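Local coordinates for protein plexin-A4 (Homo sapiens, PDB 4E74) that probably binds Rho-family GTPases through a ubiquitin-like domain in the cytoplasmic part of this plexin, a semaphorin receptor, at residues A[33-39]-A[95-101]; A[64-70]-A[108-114]; A[14-19]-A[103-109]. The contacts are given in a common frame with arbitrary orientation. Numbering follows the deposited sequence.

Contact 1 (A[33-39]-A[95-101])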
loop_
_atom_site.group_PDB
_atom_site.type_symbol
_atom_site.label_atom_id
_atom_site.label_comp_id
_atom_site.label_asym_id
_atom_site.label_seq_id
_atom_site.Cartn_x
_atom_site.Cartn_y
_atom_site.Cartn_z
ATOM N N ILE A 33 -2.883 18.201 2.018
ATOM C CA ILE A 33 -1.483 17.876 1.735
ATOM C C ILE A 33 -0.572 19.055 2.079
ATOM O O ILE A 33 -1.062 20.089 2.533
ATOM C CB ILE A 33 -1.228 17.327 0.302
ATOM C CG1 ILE A 33 -1.211 18.437 -0.730
ATOM C CG2 ILE A 33 -2.239 16.223 -0.106
ATOM C CD1 ILE A 33 -2.532 19.186 -0.806
ATOM N N LEU A 34 0.748 18.877 1.958
ATOM C CA LEU A 34 1.672 19.955 2.263
ATOM C C LEU A 34 2.109 20.612 0.979
ATOM O O LEU A 34 2.290 19.922 -0.053
ATOM C CB LEU A 34 2.894 19.438 2.972
ATOM C CG LEU A 34 2.611 18.757 4.333
ATOM C CD1 LEU A 34 3.847 18.066 4.857
ATOM C CD2 LEU A 34 2.130 19.806 5.326
ATOM N N ASN A 35 2.357 21.913 1.060
ATOM C CA ASN A 35 2.844 22.620 -0.141
ATOM C C ASN A 35 4.268 22.264 -0.556
ATOM O O ASN A 35 4.674 22.605 -1.705
ATOM C CB ASN A 35 2.666 24.113 -0.003
ATOM C CG ASN A 35 3.594 24.718 1.008
ATOM O OD1 ASN A 35 4.259 24.039 1.799
ATOM N ND2 ASN A 35 3.624 26.055 1.022
ATOM N N CYS A 36 5.006 21.542 0.302
ATOM C CA CYS A 36 6.328 21.036 0.027
ATOM C C CYS A 36 6.426 19.549 -0.348
ATOM O O CYS A 36 7.517 19.027 -0.496
ATOM C CB CYS A 36 7.256 21.324 1.209
ATOM S SG CYS A 36 6.683 20.696 2.846
ATOM N N ASP A 37 5.285 18.849 -0.387
ATOM C CA ASP A 37 5.256 17.443 -0.779
ATOM C C ASP A 37 5.640 17.412 -2.258
ATOM O O ASP A 37 5.255 18.299 -3.031
ATOM C CB ASP A 37 3.844 16.860 -0.657
ATOM C CG ASP A 37 3.454 16.478 0.787
ATOM O OD1 ASP A 37 4.350 16.093 1.536
ATOM O OD2 ASP A 37 2.249 16.485 1.067
ATOM N N THR A 38 6.432 16.436 -2.611
ATOM C CA THR A 38 6.672 16.208 -4.052
ATOM C C THR A 38 5.349 15.814 -4.678
ATOM O O THR A 38 4.402 15.357 -4.018
ATOM C CB THR A 38 7.700 15.094 -4.312
ATOM O OG1 THR A 38 7.190 13.809 -3.908
ATOM C CG2 THR A 38 9.064 15.422 -3.684
ATOM N N ILE A 39 5.246 15.898 -6.001
ATOM C CA ILE A 39 3.964 15.450 -6.608
ATOM C C ILE A 39 3.663 13.963 -6.355
ATOM O O ILE A 39 2.506 13.581 -6.215
ATOM C CB ILE A 39 3.908 15.771 -8.143
ATOM C CG1 ILE A 39 4.073 17.274 -8.375
ATOM C CG2 ILE A 39 2.584 15.248 -8.743
ATOM C CD1 ILE A 39 3.132 18.173 -7.610
ATOM N N LEU A 95 12.850 18.333 -6.893
ATOM C CA LEU A 95 11.598 17.753 -7.350
ATOM C C LEU A 95 10.454 18.746 -7.204
ATOM O O LEU A 95 10.379 19.531 -6.231
ATOM C CB LEU A 95 11.305 16.434 -6.618
ATOM C CG LEU A 95 12.329 15.296 -6.837
ATOM C CD1 LEU A 95 11.751 13.968 -6.372
ATOM C CD2 LEU A 95 12.747 15.179 -8.302
ATOM N N ASN A 96 9.534 18.729 -8.168
ATOM C CA ASN A 96 8.459 19.687 -8.224
ATOM C C ASN A 96 7.438 19.426 -7.071
ATOM O O ASN A 96 7.169 18.275 -6.757
ATOM C CB ASN A 96 7.702 19.577 -9.556
ATOM C CG ASN A 96 8.502 20.009 -10.785
ATOM O OD1 ASN A 96 9.612 20.610 -10.737
ATOM N ND2 ASN A 96 7.949 19.664 -11.930
ATOM N N THR A 97 6.873 20.497 -6.519
ATOM C CA THR A 97 5.895 20.484 -5.441
ATOM C C THR A 97 4.681 21.310 -5.872
ATOM O O THR A 97 4.702 21.980 -6.948
ATOM C CB THR A 97 6.476 21.165 -4.175
ATOM O OG1 THR A 97 6.719 22.557 -4.500
ATOM C CG2 THR A 97 7.762 20.466 -3.721
ATOM N N LEU A 98 3.606 21.335 -5.100
ATOM C CA LEU A 98 2.475 22.173 -5.431
ATOM C C LEU A 98 2.872 23.665 -5.371
ATOM O O LEU A 98 2.328 24.490 -6.109
ATOM C CB LEU A 98 1.256 21.907 -4.548
ATOM C CG LEU A 98 0.571 20.536 -4.758
ATOM C CD1 LEU A 98 -0.387 20.234 -3.632
ATOM C CD2 LEU A 98 -0.135 20.444 -6.102
ATOM N N ALA A 99 3.772 24.011 -4.435
ATOM C CA ALA A 99 4.253 25.412 -4.332
ATOM C C ALA A 99 4.993 25.803 -5.596
ATOM O O ALA A 99 4.848 26.940 -6.066
ATOM C CB ALA A 99 5.135 25.598 -3.093
ATOM N N HIS A 100 5.782 24.884 -6.138
ATOM C CA HIS A 100 6.460 25.103 -7.438
ATOM C C HIS A 100 5.506 25.503 -8.530
ATOM O O HIS A 100 5.777 26.452 -9.335
ATOM C CB HIS A 100 7.209 23.844 -7.813
ATOM C CG HIS A 100 7.772 23.854 -9.206
ATOM N ND1 HIS A 100 8.962 24.460 -9.514
ATOM C CD2 HIS A 100 7.284 23.306 -10.386
ATOM C CE1 HIS A 100 9.208 24.288 -10.846
ATOM N NE2 HIS A 100 8.188 23.593 -11.380
ATOM N N TYR A 101 4.375 24.825 -8.596
ATOM C CA TYR A 101 3.359 25.105 -9.618
ATOM C C TYR A 101 2.354 26.209 -9.264
ATOM O O TYR A 101 1.501 26.565 -10.068
ATOM C CB TYR A 101 2.591 23.818 -9.954
ATOM C CG TYR A 101 3.333 22.734 -10.731
ATOM C CD1 TYR A 101 3.621 22.884 -12.105
ATOM C CD2 TYR A 101 3.636 21.513 -10.152
ATOM C CE1 TYR A 101 4.230 21.865 -12.806
ATOM C CE2 TYR A 101 4.247 20.478 -10.832
ATOM C CZ TYR A 101 4.516 20.638 -12.196
ATOM O OH TYR A 101 5.061 19.629 -12.935
HETATM O O HOH W 1 3.056 19.863 -2.753
#
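Residues 33-39 leave a strand through a type I turn from Leu34 to Asp37, and 95-101 run alongside as an extended piece that bends into a short helix. Two backbone hydrogen bonds tie them: Ala99 N to Asn35 O (3.2 Å) and Ile39 N to Asn96 O (3.1 Å). Between these, water 1 accepts from Leu98 N (2.8 Å) and donates to Leu34 O (2.8 Å) and Asp37 O (2.7 Å), bridging polar groups of the two segments. In this ubiquitin-like (beta-grasp) fold these bonds and the water fasten the link from strand 29-34 to helix 39-50 against the late short helix. Threonines suit both helix starts: Thr97 OG1, as N-cap, accepts from His100 N (3.0 Å), and Thr38 caps the longer helix. Branched aliphatics fill the inner side, with Ile33 CG1 3.5 Å from Leu98 CD1, and Ile39 CG1 meeting the edge of the Tyr101 ring at CE2 (4.0 Å). Asp37 OD2 accepts from Leu34 N (3.0 Å), bracing the turn, and salt-bridges Lys45.

Contact 2 (A[64-70]-A[108-114])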
loop_
_atom_site.group_PDB
_atom_site.type_symbol
_atom_site.label_atom_id
_atom_site.label_comp_id
_atom_site.label_asym_id
_atom_site.label_seq_id
_atom_site.Cartn_x
_atom_site.Cartn_y
_atom_site.Cartn_z
ATOM N N ASP A 64 1.967 4.818 -11.132
ATOM C CA ASP A 64 1.211 4.445 -12.305
ATOM C C ASP A 64 0.103 5.428 -12.663
ATOM O O ASP A 64 -0.673 5.171 -13.572
ATOM C CB ASP A 64 0.600 3.043 -12.109
ATOM C CG ASP A 64 1.665 1.943 -11.981
ATOM O OD1 ASP A 64 2.831 2.115 -12.449
ATOM O OD2 ASP A 64 1.332 0.900 -11.383
ATOM N N MET A 65 0.033 6.556 -11.928
ATOM C CA MET A 65 -1.029 7.566 -12.056
ATOM C C MET A 65 -0.342 8.927 -12.248
ATOM O O MET A 65 0.798 9.095 -11.831
ATOM C CB MET A 65 -1.845 7.652 -10.748
ATOM C CG MET A 65 -2.496 6.359 -10.277
ATOM S SD MET A 65 -3.592 5.644 -11.503
ATOM C CE MET A 65 -4.884 6.835 -11.470
ATOM N N ASP A 66 -1.062 9.860 -12.830
ATOM C CA ASP A 66 -0.619 11.274 -12.925
ATOM C C ASP A 66 -1.643 12.191 -12.251
ATOM O O ASP A 66 -2.853 11.966 -12.289
ATOM C CB ASP A 66 -0.431 11.690 -14.409
ATOM C CG ASP A 66 0.921 11.373 -14.938
ATOM O OD1 ASP A 66 1.970 11.683 -14.298
ATOM O OD2 ASP A 66 0.960 10.804 -16.093
ATOM N N LEU A 67 -1.145 13.297 -11.659
ATOM C CA LEU A 67 -1.978 14.303 -11.072
ATOM C C LEU A 67 -2.423 15.325 -12.106
ATOM O O LEU A 67 -1.579 15.954 -12.746
ATOM C CB LEU A 67 -1.213 15.042 -9.954
ATOM C CG LEU A 67 -1.994 16.062 -9.111
ATOM C CD1 LEU A 67 -3.212 15.462 -8.376
ATOM C CD2 LEU A 67 -1.035 16.754 -8.144
ATOM N N GLU A 68 -3.722 15.503 -12.242
ATOM C CA GLU A 68 -4.274 16.470 -13.212
ATOM C C GLU A 68 -4.896 17.640 -12.477
ATOM O O GLU A 68 -5.859 17.474 -11.713
ATOM C CB GLU A 68 -5.317 15.811 -14.081
ATOM C CG GLU A 68 -5.859 16.653 -15.246
ATOM C CD GLU A 68 -6.939 15.935 -15.997
ATOM O OE1 GLU A 68 -7.970 15.555 -15.386
ATOM O OE2 GLU A 68 -6.780 15.827 -17.247
ATOM N N TRP A 69 -4.350 18.835 -12.688
ATOM C CA TRP A 69 -4.949 20.065 -12.132
ATOM C C TRP A 69 -6.023 20.606 -13.037
ATOM O O TRP A 69 -5.749 20.976 -14.188
ATOM C CB TRP A 69 -3.828 21.095 -11.911
ATOM C CG TRP A 69 -4.245 22.444 -11.377
ATOM C CD1 TRP A 69 -5.421 22.814 -10.767
ATOM C CD2 TRP A 69 -3.415 23.654 -11.428
ATOM N NE1 TRP A 69 -5.398 24.185 -10.418
ATOM C CE2 TRP A 69 -4.196 24.722 -10.800
ATOM C CE3 TRP A 69 -2.143 23.933 -11.925
ATOM C CZ2 TRP A 69 -3.692 26.012 -10.706
ATOM C CZ3 TRP A 69 -1.643 25.242 -11.779
ATOM C CH2 TRP A 69 -2.414 26.234 -11.201
ATOM N N ARG A 70 -7.265 20.559 -12.589
ATOM C CA ARG A 70 -8.419 21.074 -13.335
ATOM C C ARG A 70 -8.690 22.523 -12.941
ATOM O O ARG A 70 -9.419 22.812 -11.969
ATOM C CB ARG A 70 -9.656 20.193 -13.149
ATOM C CG ARG A 70 -9.398 18.762 -13.604
ATOM C CD ARG A 70 -10.652 17.890 -13.633
ATOM N NE ARG A 70 -10.276 16.603 -14.166
ATOM C CZ ARG A 70 -11.104 15.585 -14.396
ATOM N NH1 ARG A 70 -12.378 15.674 -14.075
ATOM N NH2 ARG A 70 -10.620 14.478 -14.943
ATOM N N VAL A 108 -9.190 22.017 -7.785
ATOM C CA VAL A 108 -9.781 20.726 -8.187
ATOM C C VAL A 108 -8.720 19.910 -8.911
ATOM O O VAL A 108 -8.029 20.413 -9.798
ATOM C CB VAL A 108 -10.996 20.901 -9.116
ATOM C CG1 VAL A 108 -11.569 19.526 -9.545
ATOM C CG2 VAL A 108 -12.083 21.741 -8.448
ATOM N N VAL A 109 -8.577 18.637 -8.539
ATOM C CA VAL A 109 -7.587 17.738 -9.112
ATOM C C VAL A 109 -8.206 16.375 -9.357
ATOM O O VAL A 109 -9.251 16.054 -8.744
ATOM C CB VAL A 109 -6.308 17.549 -8.259
ATOM C CG1 VAL A 109 -5.613 18.890 -7.980
ATOM C CG2 VAL A 109 -6.636 16.820 -6.938
ATOM N N ALA A 110 -7.603 15.620 -10.285
ATOM C CA ALA A 110 -7.987 14.221 -10.554
ATOM C C ALA A 110 -6.751 13.380 -10.707
ATOM O O ALA A 110 -5.657 13.877 -11.005
ATOM C CB ALA A 110 -8.832 14.124 -11.841
ATOM N N LEU A 111 -6.870 12.076 -10.434
ATOM C CA LEU A 111 -5.812 11.153 -10.749
ATOM C C LEU A 111 -6.181 10.415 -12.055
ATOM O O LEU A 111 -7.319 9.897 -12.212
ATOM C CB LEU A 111 -5.591 10.127 -9.623
ATOM C CG LEU A 111 -5.129 10.698 -8.294
ATOM C CD1 LEU A 111 -4.940 9.543 -7.304
ATOM C CD2 LEU A 111 -3.816 11.490 -8.476
ATOM N N VAL A 112 -5.242 10.413 -12.985
ATOM C CA VAL A 112 -5.394 9.874 -14.348
ATOM C C VAL A 112 -4.436 8.725 -14.572
ATOM O O VAL A 112 -3.246 8.806 -14.319
ATOM C CB VAL A 112 -5.157 10.997 -15.402
ATOM C CG1 VAL A 112 -5.309 10.456 -16.837
ATOM C CG2 VAL A 112 -6.127 12.129 -15.176
ATOM N N SER A 113 -4.955 7.597 -15.076
ATOM C CA SER A 113 -4.092 6.474 -15.367
ATOM C C SER A 113 -3.120 6.741 -16.534
ATOM O O SER A 113 -3.446 7.467 -17.460
ATOM C CB SER A 113 -4.933 5.228 -15.738
ATOM O OG SER A 113 -5.698 4.815 -14.624
ATOM N N LYS A 114 -1.938 6.159 -16.458
ATOM C CA LYS A 114 -0.928 6.265 -17.535
ATOM C C LYS A 114 -1.137 5.179 -18.590
ATOM O O LYS A 114 -1.381 3.998 -18.252
ATOM C CB LYS A 114 0.466 6.115 -16.985
ATOM C CG LYS A 114 0.928 7.204 -16.015
ATOM C CD LYS A 114 2.345 6.969 -15.535
ATOM C CE LYS A 114 2.777 8.004 -14.510
ATOM N NZ LYS A 114 4.215 7.870 -14.158
HETATM O O HOH W 2 -1.131 3.080 -15.426
HETATM O O HOH W 3 -9.068 24.242 -9.683
#
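Met65 and Lys114, the two residues most covered here, lie at the end of the pairing where strand 65-70 begins and strand 108-113 finishes. In the conformer given here, one of two deposited, Met65 folds its side chain back with all three chi angles in m, so that CE lies 3.8 Å from Leu111 CB and 3.7 Å from Ser113 N; a flexible, unbranched methionine can bend in this way to fill the space. Lys114 lays its extended aliphatic part across the neighbouring strand, CG 3.6 Å from Asp66 OD2 and CE 3.5 Å from Met65 O, while its ammonium group bonds to the carbonyl of Ala63. From here on the strands run antiparallel, their axes 4.5 Å apart at closest and their directions 147° apart, the departure from 180° reflecting sheet twist. Asp66-Val112 and Glu68-Ala110 are hydrogen-bonded pairs, with N to O distances of 2.8 Å (Asp66 N to Val112 O) and 2.9 Å (Ala110 N to Glu68 O). In the ubiquitin-like fold this is the union of the central strand, 108-113, with the neighbour that also carries edge strand 76-79. Leu67 CD1 touches Val109 CB (3.7 Å) and Leu111 CD2 (4.0 Å) on the face covered by helix 39-50, where leucine and valine exclude water. On the other face Arg70 places its guanidinium plane over Ala110, NH2 3.6 Å from CB, which the small alanine leaves room for, and its NE forms a salt bridge with Glu68 OE1 (2.8 Å).

Contact 3 (A[14-19]-A[103-109]); sequences LVLSCV and VPDGSVV
Val109 sits at the apolar centre, its chi1 in m placing CG2 4.0 Å from Leu16 CB and 3.7 Å from Cys18 SG in the conformer given; all three side chains face helix 39-50, where Val42 and Ile46 complete the packing. Leu16 (m, t) also brings CD2 to 4.1 Å from Val103 CG1. On the opposite face Ser17 and Val108 are paired, and beside them Val19 CG2 packs at 3.9 Å from Val108 CG1. Strand 14-18 and the start of strand 108-113 are extended and run parallel, with Ser17 CA 4.7 Å from Val108 CA and Cys18 CA 5.0 Å from Val109 CA. Ser17 brackets Val108: its N donates to Ser107 O (2.8 Å) and its O accepts from Val109 N (3.0 Å), after which Val19 N donates to Val109 O (2.9 Å). This parallel pairing of the first and last strands in the middle of a mixed sheet is a hallmark of the beta-grasp, or ubiquitin-like, fold. Before Val108 the chain makes a type II turn from Pro104 to Ser107. Asp105 has phi/psi -59/140°, and Gly106 85/1°, a positive phi that glycine adopts without a CB colliding with the preceding carbonyl. Ser107 N (3.2 Å) and Ser107 OG (2.6 Å) both donate to Pro104 O, closing the turn. At the polar edge Gly106 N donates to Val15 O (2.7 Å), and Asp105, chi1 in t and chi2 80°, lets OD1 accept from Val15 N at 2.8 Å, a short acidic side chain standing in for a strand carbonyl.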
loop_
_atom_site.group_PDB
_atom_site.type_symbol
_atom_site.label_atom_id
_atom_site.label_comp_id
_atom_site.label_asym_id
_atom_site.label_seq_id
_atom_site.Cartn_x
_atom_site.Cartn_y
_atom_site.Cartn_z
ATOM N N LEU A 14 -2.355 22.708 2.526
ATOM C CA LEU A 14 -3.436 23.196 1.690
ATOM C C LEU A 14 -4.421 22.049 1.394
ATOM O O LEU A 14 -4.113 20.875 1.665
ATOM C CB LEU A 14 -2.940 23.852 0.351
ATOM C CG LEU A 14 -2.341 22.914 -0.685
ATOM C CD1 LEU A 14 -2.400 23.581 -2.081
ATOM C CD2 LEU A 14 -0.927 22.471 -0.339
ATOM N N VAL A 15 -5.596 22.407 0.931
ATOM C CA VAL A 15 -6.633 21.458 0.537
ATOM C C VAL A 15 -6.730 21.346 -0.995
ATOM O O VAL A 15 -6.859 22.372 -1.680
ATOM C CB VAL A 15 -7.998 21.837 1.115
ATOM C CG1 VAL A 15 -9.094 20.872 0.673
ATOM C CG2 VAL A 15 -7.943 21.922 2.670
ATOM N N LEU A 16 -6.826 20.102 -1.489
ATOM C CA LEU A 16 -7.199 19.834 -2.894
ATOM C C LEU A 16 -8.545 19.160 -2.905
ATOM O O LEU A 16 -8.794 18.287 -2.063
ATOM C CB LEU A 16 -6.180 18.955 -3.544
ATOM C CG LEU A 16 -4.783 19.537 -3.665
ATOM C CD1 LEU A 16 -3.840 18.523 -4.330
ATOM C CD2 LEU A 16 -4.838 20.860 -4.440
ATOM N N SER A 17 -9.407 19.526 -3.852
ATOM C CA SER A 17 -10.716 18.905 -4.015
ATOM C C SER A 17 -10.582 17.816 -5.079
ATOM O O SER A 17 -10.447 18.155 -6.259
ATOM C CB SER A 17 -11.730 19.966 -4.400
ATOM O OG SER A 17 -13.021 19.428 -4.341
ATOM N N CYS A 18 -10.583 16.532 -4.695
ATOM C CA CYS A 18 -10.233 15.436 -5.577
ATOM C C CYS A 18 -11.484 14.781 -6.219
ATOM O O CYS A 18 -12.401 14.361 -5.501
ATOM C CB CYS A 18 -9.388 14.441 -4.742
ATOM S SG CYS A 18 -8.001 15.262 -3.880
ATOM N N VAL A 19 -11.498 14.695 -7.535
ATOM C CA VAL A 19 -12.590 14.079 -8.266
ATOM C C VAL A 19 -12.630 12.585 -7.931
ATOM O O VAL A 19 -11.580 11.919 -7.847
ATOM C CB VAL A 19 -12.384 14.291 -9.773
ATOM C CG1 VAL A 19 -13.425 13.512 -10.564
ATOM C CG2 VAL A 19 -12.426 15.805 -10.098
ATOM N N VAL A 103 -0.132 26.173 -7.098
ATOM C CA VAL A 103 -1.495 25.683 -7.039
ATOM C C VAL A 103 -2.223 26.284 -5.829
ATOM O O VAL A 103 -1.764 26.115 -4.727
ATOM C CB VAL A 103 -1.526 24.137 -6.965
ATOM C CG1 VAL A 103 -2.952 23.660 -6.832
ATOM C CG2 VAL A 103 -0.854 23.545 -8.223
ATOM N N PRO A 104 -3.338 27.014 -6.054
ATOM C CA PRO A 104 -4.082 27.632 -4.959
ATOM C C PRO A 104 -4.791 26.645 -4.068
ATOM O O PRO A 104 -5.171 25.554 -4.530
ATOM C CB PRO A 104 -5.143 28.472 -5.667
ATOM C CG PRO A 104 -4.658 28.692 -7.045
ATOM C CD PRO A 104 -3.790 27.498 -7.378
ATOM N N ASP A 105 -5.006 27.027 -2.802
ATOM C CA ASP A 105 -5.799 26.205 -1.912
ATOM C C ASP A 105 -7.190 26.022 -2.503
ATOM O O ASP A 105 -7.767 26.964 -3.111
ATOM C CB ASP A 105 -5.898 26.869 -0.519
ATOM C CG ASP A 105 -6.811 26.089 0.453
ATOM O OD1 ASP A 105 -6.374 25.099 1.014
ATOM O OD2 ASP A 105 -7.989 26.489 0.653
ATOM N N GLY A 106 -7.742 24.802 -2.388
ATOM C CA GLY A 106 -9.042 24.498 -2.899
ATOM C C GLY A 106 -9.136 24.093 -4.367
ATOM O O GLY A 106 -10.221 23.793 -4.873
ATOM N N SER A 107 -8.002 24.048 -5.036
ATOM C CA SER A 107 -7.968 23.626 -6.454
ATOM C C SER A 107 -8.546 22.211 -6.632
ATOM O O SER A 107 -8.344 21.311 -5.792
ATOM C CB SER A 107 -6.524 23.647 -6.951
ATOM O OG SER A 107 -5.999 24.980 -6.966
ATOM N N VAL A 108 -9.190 22.017 -7.785
ATOM C CA VAL A 108 -9.781 20.726 -8.187
ATOM C C VAL A 108 -8.720 19.910 -8.911
ATOM O O VAL A 108 -8.029 20.413 -9.798
ATOM C CB VAL A 108 -10.996 20.901 -9.116
ATOM C CG1 VAL A 108 -11.569 19.526 -9.545
ATOM C CG2 VAL A 108 -12.083 21.741 -8.448
ATOM N N VAL A 109 -8.577 18.637 -8.539
ATOM C CA VAL A 109 -7.587 17.738 -9.112
ATOM C C VAL A 109 -8.206 16.375 -9.357
ATOM O O VAL A 109 -9.251 16.054 -8.744
ATOM C CB VAL A 109 -6.308 17.549 -8.259
ATOM C CG1 VAL A 109 -5.613 18.890 -7.980
ATOM C CG2 VAL A 109 -6.636 16.820 -6.938
#

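All three contacts belong to one ubiquitin-like domain and reach one mixed sheet, ordered 29-34, 13-18, 108-113, 65-70, 76-79. Contacts 2 and 3 flank the central strand 108-113, share Val108 and Val109, and have centres about 12 Å apart; contact 1 lies about 12 Å from contact 3 and 15 Å from contact 2, centre to centre. Along the chain the segments come as 14-19, 33-39, 64-70, 95-101, 103-109 with 108-114, so the C-terminal part closes on each earlier piece. Trp69 of contact 2 packs on Val103 and Pro104 of contact 3 and on Tyr101 of contact 1, while Ile33 of contact 1 packs on Leu16 of contact 3, so the three form a continuous packed region.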